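Local atomic coordinates of hydrolase, isochorismatase family (Pseudomonas putida KT2440, PDB entry 4H17), a protein that probably acts as a hydrolase of the isochorismatase family, built on a Rossmann-like alpha/beta fold, although its substrate is not established. Residues 99-104 and 110-115; 47-52 and 87-92; 132-137 and 173-178; 58-61 and 65-68. All coordinates share one frame; numbering follows the deposited sequence.

Contact 1 (99-104 and 110-115). With SO4 (sulfate ion), chain E.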
loop_
_atom_site.group_PDB
_atom_site.type_symbol
_atom_site.label_atom_id
_atom_site.label_comp_id
_atom_site.label_asym_id
_atom_site.label_seq_id
_atom_site.Cartn_x
_atom_site.Cartn_y
_atom_site.Cartn_z
ATOM N N ILE A 99 1.403 -11.779 22.315
ATOM C CA ILE A 99 1.839 -12.489 21.104
ATOM C C ILE A 99 2.987 -11.721 20.432
ATOM O O ILE A 99 2.953 -10.491 20.329
ATOM C CB ILE A 99 0.648 -12.620 20.165
ATOM C CG1 ILE A 99 -0.390 -13.523 20.805
ATOM C CG2 ILE A 99 1.052 -13.031 18.781
ATOM C CD1 ILE A 99 -1.772 -13.265 20.325
ATOM N N VAL A 100 3.999 -12.454 19.947
ATOM C CA VAL A 100 5.161 -11.836 19.305
ATOM C C VAL A 100 5.527 -12.626 18.068
ATOM O O VAL A 100 5.744 -13.834 18.148
ATOM C CB VAL A 100 6.387 -11.749 20.257
ATOM C CG1 VAL A 100 7.507 -10.928 19.633
ATOM C CG2 VAL A 100 6.043 -11.099 21.577
ATOM N N ILE A 101 5.564 -11.947 16.938
ATOM C CA ILE A 101 5.974 -12.578 15.711
ATOM C C ILE A 101 7.103 -11.877 15.008
ATOM O O ILE A 101 7.359 -10.654 15.177
ATOM C CB ILE A 101 4.787 -12.741 14.756
ATOM C CG1 ILE A 101 4.165 -11.386 14.413
ATOM C CG2 ILE A 101 3.737 -13.693 15.359
ATOM C CD1 ILE A 101 3.156 -11.488 13.303
ATOM N N GLU A 102 7.787 -12.702 14.223
ATOM C CA GLU A 102 8.874 -12.245 13.360
ATOM C C GLU A 102 8.490 -12.452 11.926
ATOM O O GLU A 102 7.977 -13.524 11.548
ATOM C CB GLU A 102 10.158 -13.049 13.567
ATOM C CG GLU A 102 10.510 -13.415 14.974
ATOM C CD GLU A 102 11.971 -13.838 15.082
ATOM O OE1 GLU A 102 12.858 -12.963 15.058
ATOM O OE2 GLU A 102 12.218 -15.056 15.152
ATOM N N LYS A 103 8.714 -11.425 11.123
ATOM C CA LYS A 103 8.283 -11.446 9.726
ATOM C C LYS A 103 9.408 -11.079 8.735
ATOM O O LYS A 103 10.335 -10.283 9.069
ATOM C CB LYS A 103 7.108 -10.484 9.560
ATOM C CG LYS A 103 7.520 -9.026 9.655
ATOM C CD LYS A 103 6.363 -8.085 9.360
ATOM C CE LYS A 103 6.849 -6.662 9.244
ATOM N NZ LYS A 103 7.707 -6.365 8.085
ATOM N N ARG A 104 9.296 -11.591 7.507
ATOM C CA ARG A 104 10.244 -11.253 6.434
ATOM C C ARG A 104 9.775 -10.125 5.509
ATOM O O ARG A 104 10.598 -9.334 5.022
ATOM C CB ARG A 104 10.605 -12.470 5.577
ATOM C CG ARG A 104 11.704 -12.126 4.564
ATOM C CD ARG A 104 12.993 -11.578 5.197
ATOM N NE ARG A 104 13.607 -12.661 5.924
ATOM C CZ ARG A 104 14.653 -12.592 6.747
ATOM N NH1 ARG A 104 15.244 -11.448 7.045
ATOM N NH2 ARG A 104 15.083 -13.711 7.304
ATOM N N LYS A 110 2.465 -12.675 5.767
ATOM C CA LYS A 110 3.167 -13.624 4.904
ATOM C C LYS A 110 4.109 -14.508 5.696
ATOM O O LYS A 110 5.077 -14.032 6.289
ATOM C CB LYS A 110 3.906 -12.884 3.786
ATOM C CG LYS A 110 4.758 -13.741 2.856
ATOM C CD LYS A 110 3.983 -14.800 2.073
ATOM C CE LYS A 110 4.757 -15.275 0.835
ATOM N NZ LYS A 110 3.943 -16.170 -0.055
ATOM N N ASN A 111 3.791 -15.802 5.702
ATOM C CA ASN A 111 4.552 -16.821 6.445
ATOM C C ASN A 111 4.687 -16.605 7.959
ATOM O O ASN A 111 5.664 -17.047 8.567
ATOM C CB ASN A 111 5.941 -17.026 5.816
ATOM C CG ASN A 111 5.879 -17.417 4.348
ATOM O OD1 ASN A 111 5.006 -18.183 3.911
ATOM N ND2 ASN A 111 6.834 -16.915 3.573
ATOM N N THR A 112 3.667 -16.003 8.583
ATOM C CA THR A 112 3.694 -15.765 10.050
ATOM C C THR A 112 2.530 -16.404 10.845
ATOM O O THR A 112 2.518 -16.391 12.071
ATOM C CB THR A 112 3.648 -14.270 10.373
ATOM O OG1 THR A 112 2.377 -13.762 9.928
ATOM C CG2 THR A 112 4.809 -13.511 9.740
ATOM N N LYS A 113 1.528 -16.874 10.141
ATOM C CA LYS A 113 0.302 -17.328 10.819
ATOM C C LYS A 113 -0.452 -16.221 11.575
ATOM O O LYS A 113 -1.312 -16.489 12.450
ATOM C CB LYS A 113 0.584 -18.518 11.736
ATOM C CG LYS A 113 0.833 -19.783 10.937
ATOM C CD LYS A 113 1.038 -21.020 11.800
ATOM C CE LYS A 113 0.883 -22.290 10.975
ATOM N NZ LYS A 113 1.771 -22.309 9.779
ATOM N N LEU A 114 -0.141 -14.957 11.248
ATOM C CA LEU A 114 -0.911 -13.850 11.801
ATOM C C LEU A 114 -2.405 -14.017 11.544
ATOM O O LEU A 114 -3.223 -13.746 12.437
ATOM C CB LEU A 114 -0.402 -12.504 11.261
ATOM C CG LEU A 114 -1.166 -11.255 11.707
ATOM C CD1 LEU A 114 -1.221 -11.077 13.212
ATOM C CD2 LEU A 114 -0.595 -9.988 11.049
ATOM N N HIS A 115 -2.775 -14.520 10.378
ATOM C CA HIS A 115 -4.202 -14.747 10.101
ATOM C C HIS A 115 -4.858 -15.737 11.092
ATOM O O HIS A 115 -5.881 -15.412 11.718
ATOM C CB HIS A 115 -4.405 -15.171 8.657
ATOM C CG HIS A 115 -5.840 -15.163 8.267
ATOM N ND1 HIS A 115 -6.372 -16.032 7.346
ATOM C CD2 HIS A 115 -6.858 -14.386 8.690
ATOM C CE1 HIS A 115 -7.668 -15.795 7.222
ATOM N NE2 HIS A 115 -7.991 -14.798 8.024
HETATM S S SO4 E . 14.242 -7.844 7.208
HETATM O O1 SO4 E . 13.462 -7.135 6.127
HETATM O O2 SO4 E . 15.473 -8.373 6.535
HETATM O O3 SO4 E . 13.463 -8.780 7.945
HETATM O O4 SO4 E . 14.741 -6.737 8.064
HETATM O O HOH W 1 8.264 -15.519 9.738
HETATM O O HOH W 2 7.745 -13.980 7.130
#
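Thr112 lays its methyl group against strand 99-103: CG2 is 3.6 Å from Glu102 O and 3.8 Å from Lys103 CB, so it meets backbone and side chain together. Ile101 reaches the other part of the threonine, its CD1, in the conformer described, 4.1 Å from Thr112 CB and 4.2 Å from Leu114 CB, with the Ile101 and Thr112 side chains crossing at about a right angle. The hydroxyl of Thr112 bonds within its own loop. With OG1 set between backbone N and carbonyl carbon (chi1 65°), it accepts from Leu114 N at 3.1 Å, forming an ST turn that leads into helix 114-121, and it is also hydrogen-bonded to Ala108 O. An alanine here would remove both OG1 and CG2, which would probably leave Leu114 N without this acceptor and open a gap beside Lys103 CB. No direct hydrogen bond joins the segments; two waters do the bridging, one from Glu102 O to Asn111 O, the other from Arg104 N to Lys110 O. Beyond the strand, Arg104 NH1 binds a sulfate, O2 lying at the guanidinium edge 3.1 Å from NH1, and Arg14 of the second subunit shares that anion. Strand 99-103 is the outermost strand on its side of the chain's parallel sheet, and the arrangement is that of an alpha/beta Rossmann-like fold, where the chain leaves a strand, turns back and enters the next helix.

Contact 2 (47-52 and 87-92)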
loop_
_atom_site.group_PDB
_atom_site.type_symbol
_atom_site.label_atom_id
_atom_site.label_comp_id
_atom_site.label_asym_id
_atom_site.label_seq_id
_atom_site.Cartn_x
_atom_site.Cartn_y
_atom_site.Cartn_z
ATOM N N GLU A 47 7.246 11.264 20.142
ATOM C CA GLU A 47 5.824 11.261 20.401
ATOM C C GLU A 47 5.127 10.025 19.915
ATOM O O GLU A 47 4.224 9.553 20.569
ATOM C CB GLU A 47 5.109 12.495 19.865
ATOM C CG GLU A 47 3.714 12.688 20.477
ATOM C CD GLU A 47 3.699 12.819 22.016
ATOM O OE1 GLU A 47 4.759 13.094 22.631
ATOM O OE2 GLU A 47 2.615 12.641 22.628
ATOM N N ALA A 48 5.566 9.467 18.780
ATOM C CA ALA A 48 4.985 8.199 18.333
ATOM C C ALA A 48 5.220 7.080 19.334
ATOM O O ALA A 48 4.272 6.337 19.662
ATOM C CB ALA A 48 5.516 7.785 16.987
ATOM N N VAL A 49 6.430 6.972 19.866
ATOM C CA VAL A 49 6.734 5.964 20.882
ATOM C C VAL A 49 5.947 6.206 22.167
ATOM O O VAL A 49 5.412 5.279 22.734
ATOM C CB VAL A 49 8.248 5.898 21.188
ATOM C CG1 VAL A 49 8.574 5.022 22.395
ATOM C CG2 VAL A 49 9.005 5.401 19.977
ATOM N N ALA A 50 5.839 7.465 22.592
ATOM C CA ALA A 50 5.044 7.764 23.778
ATOM C C ALA A 50 3.589 7.316 23.558
ATOM O O ALA A 50 2.946 6.803 24.477
ATOM C CB ALA A 50 5.122 9.251 24.105
ATOM N N ASN A 51 3.075 7.474 22.334
ATOM C CA ASN A 51 1.695 7.046 22.040
ATOM C C ASN A 51 1.515 5.534 21.967
ATOM O O ASN A 51 0.521 5.022 22.454
ATOM C CB ASN A 51 1.121 7.764 20.831
ATOM C CG ASN A 51 0.691 9.177 21.149
ATOM O OD1 ASN A 51 0.172 9.467 22.239
ATOM N ND2 ASN A 51 0.865 10.079 20.195
ATOM N N ILE A 52 2.518 4.817 21.454
ATOM C CA ILE A 52 2.464 3.356 21.481
ATOM C C ILE A 52 2.423 2.907 22.964
ATOM O O ILE A 52 1.672 2.023 23.361
ATOM C CB ILE A 52 3.621 2.715 20.668
ATOM C CG1 ILE A 52 3.463 3.044 19.193
ATOM C CG2 ILE A 52 3.594 1.218 20.902
ATOM C CD1 ILE A 52 4.611 2.639 18.312
ATOM N N GLN A 87 16.425 -5.071 18.694
ATOM C CA GLN A 87 15.775 -5.053 20.008
ATOM C C GLN A 87 14.510 -4.204 19.972
ATOM O O GLN A 87 14.422 -3.246 19.189
ATOM C CB GLN A 87 16.735 -4.525 21.102
ATOM C CG GLN A 87 17.914 -5.473 21.347
ATOM C CD GLN A 87 19.040 -4.802 22.101
ATOM O OE1 GLN A 87 18.911 -3.678 22.548
ATOM N NE2 GLN A 87 20.163 -5.484 22.214
ATOM N N PHE A 88 13.567 -4.499 20.868
ATOM C CA PHE A 88 12.478 -3.583 21.104
ATOM C C PHE A 88 12.932 -2.222 21.583
ATOM O O PHE A 88 13.870 -2.092 22.423
ATOM C CB PHE A 88 11.474 -4.170 22.107
ATOM C CG PHE A 88 10.700 -5.315 21.572
ATOM C CD1 PHE A 88 9.662 -5.068 20.676
ATOM C CD2 PHE A 88 10.988 -6.619 21.956
ATOM C CE1 PHE A 88 8.933 -6.115 20.161
ATOM C CE2 PHE A 88 10.245 -7.677 21.452
ATOM C CZ PHE A 88 9.229 -7.403 20.560
ATOM N N ILE A 89 12.240 -1.189 21.120
ATOM C CA ILE A 89 12.402 0.155 21.655
ATOM C C ILE A 89 12.078 0.193 23.162
ATOM O O ILE A 89 11.104 -0.348 23.616
ATOM C CB ILE A 89 11.452 1.132 20.929
ATOM C CG1 ILE A 89 11.904 1.289 19.487
ATOM C CG2 ILE A 89 11.335 2.492 21.642
ATOM C CD1 ILE A 89 10.896 2.001 18.611
ATOM N N PRO A 90 12.946 0.811 23.960
ATOM C CA PRO A 90 12.686 0.814 25.399
ATOM C C PRO A 90 11.284 1.288 25.777
ATOM O O PRO A 90 10.795 2.332 25.253
ATOM C CB PRO A 90 13.770 1.746 25.942
ATOM C CG PRO A 90 14.866 1.633 24.921
ATOM C CD PRO A 90 14.164 1.549 23.609
ATOM N N GLY A 91 10.636 0.478 26.609
ATOM C CA GLY A 91 9.292 0.710 27.064
ATOM C C GLY A 91 8.225 0.006 26.243
ATOM O O GLY A 91 7.068 -0.069 26.678
ATOM N N LEU A 92 8.606 -0.495 25.066
ATOM C CA LEU A 92 7.663 -1.119 24.172
ATOM C C LEU A 92 7.876 -2.629 24.103
ATOM O O LEU A 92 7.421 -3.292 23.151
ATOM C CB LEU A 92 7.715 -0.464 22.781
ATOM C CG LEU A 92 7.495 1.050 22.725
ATOM C CD1 LEU A 92 7.391 1.526 21.286
ATOM C CD2 LEU A 92 6.259 1.450 23.520
#
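Val49 and Ile52, one turn apart on helix 45-61, press against Ile89 and Leu92, the two ends of a type II beta turn in the long loop between strands 66-71 and 99-103. In this Rossmann-like fold the loop is thus held against a helix that flanks the parallel sheet, entirely by apolar contact. The dense part is where Leu92 meets the helix. Ile52 CG2 touches both branches of the leucine fork, 3.7 Å from Leu92 CD2 and 3.8 Å from Leu92 CD1, and the two side chains run nearly perpendicular. Leu92 turns its CG away from its own carbonyl carbon (chi1 -56°), which directs the fork at the helix. Behind Ile52 lie Cys129 and Phe131 of strand 125-131, while Ala53 and Leu56 extend the helix surface that covers Leu92. Val49 CG1 rests against two methyls that are themselves in contact, Ile89 CG2 at 3.8 Å and Leu92 CD1 at 3.9 Å, and Val49 CG2 lies 4.1 Å from Ile89 CD1.

The apex of the turn is the contrasting side. Pro90 and Gly91 are exposed to solvent and contribute almost nothing to the packing. Gly91 has a positive phi of 94°, at which a CB would jam against the carbonyl O of Pro90, so the Pro-Gly pair suits the two central places of a type II turn. What shuts the turn beneath this open apex is one backbone hydrogen bond, from Leu92 N to Ile89 O at 2.9 Å.

Contact 3 (132-137 and 173-178). With SO4 (sulfate ion), chain C.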
loop_
_atom_site.group_PDB
_atom_site.type_symbol
_atom_site.label_atom_id
_atom_site.label_comp_id
_atom_site.label_asym_id
_atom_site.label_seq_id
_atom_site.Cartn_x
_atom_site.Cartn_y
_atom_site.Cartn_z
HETATM N N MSE A 132 7.391 1.137 9.344
HETATM C CA MSE A 132 7.186 2.549 8.875
HETATM C C MSE A 132 5.802 2.672 8.290
HETATM O O MSE A 132 5.246 1.694 7.757
HETATM C CB MSE A 132 8.212 2.876 7.786
HETATM C CG MSE A 132 9.631 2.755 8.302
HETATM SE SE MSE A 132 11.018 3.289 7.040
HETATM C CE MSE A 132 10.619 2.027 5.567
ATOM N N SER A 133 5.216 3.845 8.402
ATOM C CA SER A 133 3.818 4.016 8.027
ATOM C C SER A 133 3.590 3.626 6.569
ATOM O O SER A 133 2.556 3.019 6.264
ATOM C CB SER A 133 3.327 5.445 8.291
ATOM O OG SER A 133 4.086 6.396 7.643
ATOM N N HIS A 134 4.503 3.979 5.672
ATOM C CA HIS A 134 4.290 3.801 4.213
ATOM C C HIS A 134 4.608 2.380 3.728
ATOM O O HIS A 134 4.314 2.034 2.587
ATOM C CB HIS A 134 5.084 4.807 3.380
ATOM C CG HIS A 134 6.554 4.613 3.466
ATOM N ND1 HIS A 134 7.280 4.960 4.579
ATOM C CD2 HIS A 134 7.432 4.040 2.613
ATOM C CE1 HIS A 134 8.539 4.612 4.415
ATOM N NE2 HIS A 134 8.668 4.093 3.213
ATOM N N SER A 135 5.287 1.592 4.561
ATOM C CA SER A 135 5.863 0.317 4.126
ATOM C C SER A 135 5.202 -0.863 4.857
ATOM O O SER A 135 4.145 -1.299 4.443
ATOM C CB SER A 135 7.397 0.346 4.227
ATOM O OG SER A 135 7.951 -0.896 3.866
ATOM N N SER A 136 5.714 -1.298 6.020
ATOM C CA SER A 136 5.076 -2.446 6.705
ATOM C C SER A 136 3.644 -2.161 7.222
ATOM O O SER A 136 2.787 -3.033 7.182
ATOM C CB SER A 136 5.910 -3.021 7.879
ATOM O OG SER A 136 7.025 -3.764 7.412
ATOM N N VAL A 137 3.380 -0.932 7.644
ATOM C CA VAL A 137 2.074 -0.605 8.221
ATOM C C VAL A 137 1.025 -0.583 7.094
ATOM O O VAL A 137 0.058 -1.339 7.132
ATOM C CB VAL A 137 2.107 0.731 8.979
ATOM C CG1 VAL A 137 0.731 1.104 9.451
ATOM C CG2 VAL A 137 3.030 0.666 10.197
ATOM N N ALA A 173 6.887 14.235 7.191
ATOM C CA ALA A 173 5.530 14.672 7.514
ATOM C C ALA A 173 4.605 14.591 6.319
ATOM O O ALA A 173 3.412 14.293 6.474
ATOM C CB ALA A 173 5.521 16.093 8.099
ATOM N N GLN A 174 5.149 14.894 5.142
ATOM C CA GLN A 174 4.344 14.967 3.913
ATOM C C GLN A 174 4.043 13.527 3.488
ATOM O O GLN A 174 2.896 13.174 3.173
ATOM C CB GLN A 174 5.040 15.725 2.822
ATOM C CG GLN A 174 4.977 17.209 3.027
ATOM C CD GLN A 174 5.668 17.962 1.936
ATOM O OE1 GLN A 174 5.556 17.614 0.759
ATOM N NE2 GLN A 174 6.362 19.037 2.314
ATOM N N ILE A 175 5.064 12.674 3.544
ATOM C CA ILE A 175 4.808 11.255 3.279
ATOM C C ILE A 175 3.734 10.697 4.217
ATOM O O ILE A 175 2.851 9.985 3.805
ATOM C CB ILE A 175 6.075 10.398 3.460
ATOM C CG1 ILE A 175 7.187 10.820 2.496
ATOM C CG2 ILE A 175 5.715 8.922 3.337
ATOM C CD1 ILE A 175 6.882 10.730 1.017
ATOM N N HIS A 176 3.886 10.964 5.508
ATOM C CA HIS A 176 2.992 10.413 6.499
ATOM C C HIS A 176 1.526 10.920 6.309
ATOM O O HIS A 176 0.596 10.142 6.333
ATOM C CB HIS A 176 3.538 10.695 7.882
ATOM C CG HIS A 176 2.846 9.933 8.965
ATOM N ND1 HIS A 176 2.955 8.572 9.096
ATOM C CD2 HIS A 176 2.036 10.343 9.972
ATOM C CE1 HIS A 176 2.259 8.168 10.140
ATOM N NE2 HIS A 176 1.702 9.228 10.698
ATOM N N GLN A 177 1.362 12.206 6.072
ATOM C CA GLN A 177 0.039 12.799 5.847
ATOM C C GLN A 177 -0.594 12.215 4.602
ATOM O O GLN A 177 -1.755 11.878 4.614
ATOM C CB GLN A 177 0.104 14.321 5.720
ATOM N N CYS A 178 0.186 12.090 3.527
ATOM C CA CYS A 178 -0.362 11.493 2.324
ATOM C C CYS A 178 -0.788 10.054 2.583
ATOM O O CYS A 178 -1.885 9.633 2.190
ATOM C CB CYS A 178 0.634 11.619 1.162
ATOM S SG CYS A 178 0.859 13.335 0.548
HETATM S S SO4 C . 9.446 -1.226 7.169
HETATM O O1 SO4 C . 9.245 -2.556 7.784
HETATM O O2 SO4 C . 8.224 -0.463 7.166
HETATM O O3 SO4 C . 9.833 -1.452 5.756
HETATM O O4 SO4 C . 10.573 -0.490 7.769
#
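A buried polar link between two helices joins Ser133, in the first turn of helix 133-146, to His176 on helix 172-186, within the Rossmann-like fold. Ser133 OG lies at the edge of the imidazole, near its plane, 2.9 Å from His176 ND1 in a hydrogen bond, and Ser133 CB follows along the same edge. The ring gets there because CG is anti to the backbone N (chi1 -168°), and its far nitrogen, NE2, is hydrogen-bonded to Glu155 O, so both nitrogens fix its rotation. A leucine in its place would probably leave Ser133 OG and Glu155 O without this shared partner. Apolar packing is slighter: Ile175 CG2 comes obliquely toward His134, 4.2 Å from its CB, while His134 NE2 bonds to Asp185 of the second subunit.

The same helix start holds a sulfate, probably from the crystallisation liquor. Its O1 and O3 bond to Ser136 OG and Ser135 OG, and Tyr35 and His71 bond to it as well. A cis peptide precedes Met132, a selenomethionine, and the paired amides by themselves are consistent with the family's oxyanion hole: sulfate O2 accepts from Met132 N at 2.8 Å (N-H...O 160°) and from Ser136 N at 2.9 Å (165°).

Contact 4 (58-61 and 65-68)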
loop_
_atom_site.group_PDB
_atom_site.type_symbol
_atom_site.label_atom_id
_atom_site.label_comp_id
_atom_site.label_asym_id
_atom_site.label_seq_id
_atom_site.Cartn_x
_atom_site.Cartn_y
_atom_site.Cartn_z
ATOM N N ALA A 58 -3.082 1.107 28.031
ATOM C CA ALA A 58 -4.549 0.985 27.969
ATOM C C ALA A 58 -5.019 -0.414 27.629
ATOM O O ALA A 58 -5.953 -0.901 28.230
ATOM C CB ALA A 58 -5.152 2.013 27.024
ATOM N N ALA A 59 -4.381 -1.041 26.650
ATOM C CA ALA A 59 -4.683 -2.408 26.313
ATOM C C ALA A 59 -4.435 -3.387 27.453
ATOM O O ALA A 59 -5.218 -4.309 27.659
ATOM C CB ALA A 59 -3.885 -2.827 25.086
ATOM N N ARG A 60 -3.342 -3.202 28.181
ATOM C CA ARG A 60 -3.012 -4.064 29.289
ATOM C C ARG A 60 -3.987 -3.862 30.443
ATOM O O ARG A 60 -4.436 -4.833 31.035
ATOM C CB ARG A 60 -1.564 -3.865 29.703
ATOM C CG ARG A 60 -0.601 -4.391 28.641
ATOM C CD ARG A 60 0.806 -3.912 28.853
ATOM N NE ARG A 60 1.733 -4.560 27.948
ATOM C CZ ARG A 60 2.996 -4.197 27.739
ATOM N NH1 ARG A 60 3.543 -3.161 28.385
ATOM N NH2 ARG A 60 3.726 -4.862 26.861
ATOM N N LYS A 61 -4.357 -2.616 30.687
ATOM C CA LYS A 61 -5.274 -2.332 31.794
ATOM C C LYS A 61 -6.639 -2.995 31.540
ATOM O O LYS A 61 -7.324 -3.388 32.494
ATOM C CB LYS A 61 -5.401 -0.820 32.019
ATOM C CG LYS A 61 -4.205 -0.189 32.734
ATOM C CD LYS A 61 -4.234 1.332 32.628
ATOM C CE LYS A 61 -3.187 2.045 33.459
ATOM N NZ LYS A 61 -3.673 2.616 34.744
ATOM N N PRO A 65 -6.107 -8.408 23.690
ATOM C CA PRO A 65 -5.062 -9.129 22.961
ATOM C C PRO A 65 -4.103 -8.167 22.353
ATOM O O PRO A 65 -4.547 -7.138 21.767
ATOM C CB PRO A 65 -5.849 -9.896 21.890
ATOM C CG PRO A 65 -7.252 -9.905 22.352
ATOM C CD PRO A 65 -7.427 -8.585 23.051
ATOM N N ILE A 66 -2.801 -8.458 22.506
ATOM C CA ILE A 66 -1.782 -7.588 21.996
ATOM C C ILE A 66 -0.784 -8.404 21.190
ATOM O O ILE A 66 -0.253 -9.421 21.674
ATOM C CB ILE A 66 -1.013 -6.886 23.142
ATOM C CG1 ILE A 66 -1.979 -6.066 24.015
ATOM C CG2 ILE A 66 0.150 -6.059 22.608
ATOM C CD1 ILE A 66 -1.407 -5.647 25.358
ATOM N N ILE A 67 -0.541 -7.943 19.978
ATOM C CA ILE A 67 0.373 -8.619 19.019
ATOM C C ILE A 67 1.512 -7.686 18.648
ATOM O O ILE A 67 1.294 -6.549 18.201
ATOM C CB ILE A 67 -0.349 -9.000 17.746
ATOM C CG1 ILE A 67 -1.466 -9.990 18.055
ATOM C CG2 ILE A 67 0.670 -9.497 16.734
ATOM C CD1 ILE A 67 -2.433 -10.254 16.908
ATOM N N HIS A 68 2.732 -8.111 18.933
ATOM C CA HIS A 68 3.933 -7.392 18.556
ATOM C C HIS A 68 4.566 -8.070 17.332
ATOM O O HIS A 68 4.827 -9.289 17.337
ATOM C CB HIS A 68 4.964 -7.424 19.686
ATOM C CG HIS A 68 4.447 -6.995 21.020
ATOM N ND1 HIS A 68 4.686 -5.735 21.526
ATOM C CD2 HIS A 68 3.739 -7.649 21.965
ATOM C CE1 HIS A 68 4.124 -5.631 22.719
ATOM N NE2 HIS A 68 3.558 -6.784 23.017
#
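Ile66, at the start of strand 66-71, packs on the last turns of helix 45-61, within the beta-alpha-beta crossover that runs from strand 24-29 through this helix to strand 66-71. The apolar contacts centre on the end of Ile66, chiefly its CD1 methyl. Ile66 CD1 sits 3.8 Å from Ala59 CB and 3.6 Å from Arg60 CG, while Ile66 CG1 approaches Ala59 CB at 3.9 Å. Ile66 can reach this far because CG1 is anti to its carbonyl carbon (chi1 -59°) and the chain then runs on extended toward the helix. A residue as small as Ala59 probably allows the helix to sit this close to the strand, and Ala59 also touches Leu26 of the neighbouring strand; Leu56, a turn earlier, covers more of Ile66.

Polar groups take over along the side of this patch. The aliphatic part of Arg60 crosses Ile66 at about a right angle, then carries the guanidinium, fully extended from CG to NE, past the methyl toward His68. The segments share no direct hydrogen bond. Instead one carboxylate serves both side chains: Glu98 makes a salt bridge with Arg60 NE through OE2 and a hydrogen bond with His68 NE2 through OE1. Arg60 NH2 is engaged as well, by Glu93 O, and the shared carboxylate is likely to hold both groups near each other. Arg60 NH2 stands at the edge of the imidazole, 4.2 Å from His68 CE1.

Overall arrangement
All four contacts belong to one Rossmann-like domain. Along the chain, contact 4 falls between the two segments of contact 2, and contacts 1 and 3 follow in turn. Contacts 2 and 4 share helix 45-61, their centres about 14 Å apart. Contacts 4 and 1 meet in the parallel sheet, where strands 66-71 and 99-103 are neighbours, and Phe88 of contact 2 packs on Val100 of contact 1. Contact 3 lies across the chain's centre from contacts 1 and 4, its centre about 21 Å from that of contact 1, yet Lys103 NZ reaches Ser136 OG. With Asp30 close by, that meeting lies beside a bound sulfate and probably marks the family's active-site region.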